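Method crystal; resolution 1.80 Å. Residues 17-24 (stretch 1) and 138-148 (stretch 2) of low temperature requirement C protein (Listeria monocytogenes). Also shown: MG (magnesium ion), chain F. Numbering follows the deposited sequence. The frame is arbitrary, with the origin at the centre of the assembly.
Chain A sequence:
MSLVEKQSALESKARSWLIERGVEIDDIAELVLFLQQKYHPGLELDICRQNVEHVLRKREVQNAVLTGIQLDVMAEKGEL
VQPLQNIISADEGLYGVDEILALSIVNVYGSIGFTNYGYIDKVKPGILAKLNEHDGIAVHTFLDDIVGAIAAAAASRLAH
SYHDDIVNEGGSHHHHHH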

# COMPACT_ATOMS: atom_id res chain seq x y z
N TRP A 17 -25.80 3.13 -6.28
CA TRP A 17 -25.74 2.90 -4.85
C TRP A 17 -25.19 4.12 -4.13
O TRP A 17 -25.65 4.47 -3.05
CB TRP A 17 -24.88 1.67 -4.53
CG TRP A 17 -25.42 0.88 -3.36
CD1 TRP A 17 -26.51 1.19 -2.59
CD2 TRP A 17 -24.93 -0.37 -2.85
NE1 TRP A 17 -26.72 0.23 -1.64
CE2 TRP A 17 -25.76 -0.74 -1.77
CE3 TRP A 17 -23.86 -1.20 -3.20
CZ2 TRP A 17 -25.56 -1.92 -1.04
CZ3 TRP A 17 -23.65 -2.37 -2.48
CH2 TRP A 17 -24.50 -2.72 -1.40
N LEU A 18 -24.20 4.78 -4.73
CA LEU A 18 -23.63 5.98 -4.14
C LEU A 18 -24.76 7.00 -3.98
O LEU A 18 -24.97 7.57 -2.90
CB LEU A 18 -22.54 6.57 -5.04
CG LEU A 18 -21.11 6.03 -4.90
CD1 LEU A 18 -20.25 6.56 -6.03
CD2 LEU A 18 -20.54 6.44 -3.55
N ILE A 19 -25.50 7.22 -5.07
CA ILE A 19 -26.61 8.16 -5.09
C ILE A 19 -27.67 7.76 -4.06
O ILE A 19 -28.19 8.61 -3.34
CB ILE A 19 -27.25 8.23 -6.50
CG1 ILE A 19 -26.24 8.85 -7.47
CG2 ILE A 19 -28.55 9.05 -6.45
CD1 ILE A 19 -26.68 8.84 -8.92
N GLU A 20 -27.97 6.47 -3.99
CA GLU A 20 -28.94 5.96 -3.04
C GLU A 20 -28.50 6.24 -1.61
O GLU A 20 -29.33 6.43 -0.71
CB GLU A 20 -29.13 4.45 -3.26
CG GLU A 20 -29.92 3.75 -2.17
CD GLU A 20 -30.24 2.31 -2.52
OE1 GLU A 20 -30.65 1.55 -1.62
OE2 GLU A 20 -30.09 1.93 -3.70
N ARG A 21 -27.19 6.27 -1.38
CA ARG A 21 -26.66 6.54 -0.05
C ARG A 21 -26.61 8.04 0.24
O ARG A 21 -26.21 8.46 1.32
CB ARG A 21 -25.27 5.91 0.12
CG ARG A 21 -25.28 4.39 0.01
CD ARG A 21 -26.19 3.76 1.07
NE ARG A 21 -25.60 3.78 2.40
CZ ARG A 21 -26.23 3.44 3.52
NH1 ARG A 21 -27.49 3.04 3.48
NH2 ARG A 21 -25.59 3.48 4.68
N GLY A 22 -27.01 8.84 -0.75
CA GLY A 22 -27.04 10.28 -0.57
C GLY A 22 -25.87 11.08 -1.11
O GLY A 22 -25.72 12.25 -0.79
N VAL A 23 -25.04 10.46 -1.95
CA VAL A 23 -23.89 11.15 -2.51
C VAL A 23 -24.03 11.36 -4.02
O VAL A 23 -24.09 10.40 -4.79
CB VAL A 23 -22.58 10.38 -2.23
CG1 VAL A 23 -21.38 11.19 -2.70
CG2 VAL A 23 -22.47 10.09 -0.74
N GLU A 24 -24.10 12.62 -4.43
CA GLU A 24 -24.23 12.95 -5.84
C GLU A 24 -22.85 13.29 -6.40
O GLU A 24 -21.94 13.66 -5.65
CB GLU A 24 -25.16 14.16 -6.01
CG GLU A 24 -26.58 13.98 -5.48
CD GLU A 24 -27.42 13.03 -6.31
OE1 GLU A 24 -27.14 12.88 -7.52
OE2 GLU A 24 -28.37 12.43 -5.76
MG MG F . -14.47 5.20 7.71
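Stretch 2 (138-148) AVHTFLDDIVG

The most unusual feature of this contact is its polar end, where the Arg21 guanidinium meets a backbone carbonyl directly and again through a bridging water. Arg21 NH2 lies 3.0 Å from Val139 O, which sits at the edge of the guanidinium, near its plane; the N-H...O angle of 121° marks the hydrogen bond as weak. Water 1 adds a second link: it accepts from Arg21 NE at 2.9 Å, donates weakly to Val139 O at 3.4 Å, and is hydrogen-bonded to His140 ND1 at 3.1 Å. The His140 ring thus takes part through water, while its CE1 comes to 3.8 Å from Arg21 NH2 at an oblique angle. Chi1, chi2 and chi3 of Arg21 are all m, so the side chain is folded rather than extended.

The backbone of stretch 1 is helical through Glu20 and then turns. Arg21 N bonds to Trp17 O at 2.9 Å, and the helix closes in a Schellman motif: Gly22 N reaches Ile19 O at 2.9 Å, and Val23 N reaches Leu18 O at 3.0 Å. Gly22 has phi/psi of 99/13°, where a CB would be jammed against the carbonyl O of Arg21. After Gly22, Val23 is extended (-113/116°), with its CA-to-CB bond directed toward stretch 2.

Stretch 2 enters with Ala138 and Val139 in extended conformation. Leu143 to Gly148 lie in a helix that continues beyond the stretch, as the Val147 N to Leu143 O bond of 2.9 Å and the Gly148 N to Asp144 O bond of 3.1 Å attest. The register places Leu18 CA 8.4 Å from Leu143 CA and Val23 CA 8.2 Å from Val147 CA, so residue numbers rise together in these two pairs.

Leu143 is the apolar centre, with 58 Å² covered by stretch 1. Its CD1 meets Leu18 CD2 at 3.7 Å, and its CD2 lies 3.6 Å from Arg21 CB and 4.0 Å from Val23 CG2. One turn later, Val147 CG2 packs on Val23 CG2 at 4.1 Å. The CA-to-CB bond of Leu18 points sideways, but the end of its side chain comes nearer. Together the two stretches bury 305 Å².

Asp144 and Asp145 make no contact with stretch 1. They bind magnesium instead: MG lies 2.5 Å from Asp144 OD1, 2.1 Å from Asp145 OD2 and 2.0 Å from Thr141 O, with waters 2 and 3 also bound.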

# COMPACT_ATOMS: atom_id res chain seq x y z
N ALA A 138 -27.81 5.52 10.98
CA ALA A 138 -27.11 5.47 9.70
C ALA A 138 -25.64 5.13 9.93
O ALA A 138 -25.02 5.62 10.88
CB ALA A 138 -27.23 6.81 8.98
N VAL A 139 -25.10 4.28 9.07
CA VAL A 139 -23.70 3.88 9.17
C VAL A 139 -22.99 4.23 7.86
O VAL A 139 -23.43 3.84 6.78
CB VAL A 139 -23.59 2.35 9.43
CG1 VAL A 139 -22.13 1.93 9.48
CG2 VAL A 139 -24.27 2.01 10.74
N HIS A 140 -21.90 4.99 7.96
CA HIS A 140 -21.14 5.41 6.79
C HIS A 140 -19.66 5.18 7.03
O HIS A 140 -18.81 5.91 6.51
CB HIS A 140 -21.40 6.89 6.49
CG HIS A 140 -22.81 7.19 6.08
ND1 HIS A 140 -23.35 6.76 4.89
CD2 HIS A 140 -23.79 7.87 6.71
CE1 HIS A 140 -24.60 7.17 4.80
NE2 HIS A 140 -24.89 7.85 5.89
N THR A 141 -19.36 4.17 7.83
CA THR A 141 -18.00 3.81 8.18
C THR A 141 -17.11 3.63 6.94
O THR A 141 -15.97 4.09 6.91
CB THR A 141 -18.00 2.52 9.02
OG1 THR A 141 -18.73 2.78 10.23
CG2 THR A 141 -16.59 2.08 9.35
N PHE A 142 -17.64 2.96 5.93
CA PHE A 142 -16.87 2.74 4.70
C PHE A 142 -17.09 3.84 3.67
O PHE A 142 -16.16 4.22 2.95
CB PHE A 142 -17.24 1.40 4.08
CG PHE A 142 -16.62 0.24 4.78
CD1 PHE A 142 -15.39 -0.26 4.37
CD2 PHE A 142 -17.25 -0.34 5.89
CE1 PHE A 142 -14.78 -1.30 5.06
CE2 PHE A 142 -16.65 -1.39 6.58
CZ PHE A 142 -15.41 -1.87 6.16
N LEU A 143 -18.31 4.35 3.59
CA LEU A 143 -18.62 5.38 2.61
C LEU A 143 -17.86 6.69 2.79
O LEU A 143 -17.51 7.34 1.79
CB LEU A 143 -20.13 5.65 2.58
CG LEU A 143 -20.57 6.66 1.51
CD1 LEU A 143 -20.08 6.21 0.14
CD2 LEU A 143 -22.08 6.78 1.52
N ASP A 144 -17.60 7.11 4.03
CA ASP A 144 -16.87 8.36 4.20
C ASP A 144 -15.48 8.28 3.57
O ASP A 144 -15.04 9.21 2.90
CB ASP A 144 -16.78 8.80 5.68
CG ASP A 144 -16.33 7.70 6.61
OD1 ASP A 144 -15.68 6.73 6.17
OD2 ASP A 144 -16.62 7.82 7.82
N ASP A 145 -14.79 7.15 3.77
CA ASP A 145 -13.46 6.94 3.20
C ASP A 145 -13.55 6.86 1.68
O ASP A 145 -12.71 7.39 0.96
CB ASP A 145 -12.84 5.63 3.70
CG ASP A 145 -12.69 5.59 5.19
OD1 ASP A 145 -11.79 6.26 5.72
OD2 ASP A 145 -13.49 4.87 5.83
N ILE A 146 -14.58 6.17 1.20
CA ILE A 146 -14.78 6.00 -0.24
C ILE A 146 -14.93 7.36 -0.94
O ILE A 146 -14.29 7.61 -1.97
CB ILE A 146 -16.03 5.13 -0.52
CG1 ILE A 146 -15.72 3.66 -0.18
CG2 ILE A 146 -16.47 5.28 -1.96
CD1 ILE A 146 -16.93 2.73 -0.23
N VAL A 147 -15.76 8.22 -0.39
CA VAL A 147 -16.00 9.54 -0.97
C VAL A 147 -14.73 10.38 -0.92
O VAL A 147 -14.36 11.01 -1.91
CB VAL A 147 -17.15 10.25 -0.23
CG1 VAL A 147 -17.32 11.68 -0.74
CG2 VAL A 147 -18.43 9.46 -0.44
N GLY A 148 -14.05 10.38 0.22
CA GLY A 148 -12.81 11.14 0.33
C GLY A 148 -11.77 10.62 -0.66
O GLY A 148 -11.04 11.41 -1.26
O HOH W 1 -22.90 4.08 3.45
O HOH W 2 -15.45 6.05 9.20
O HOH W 3 -12.91 6.56 7.90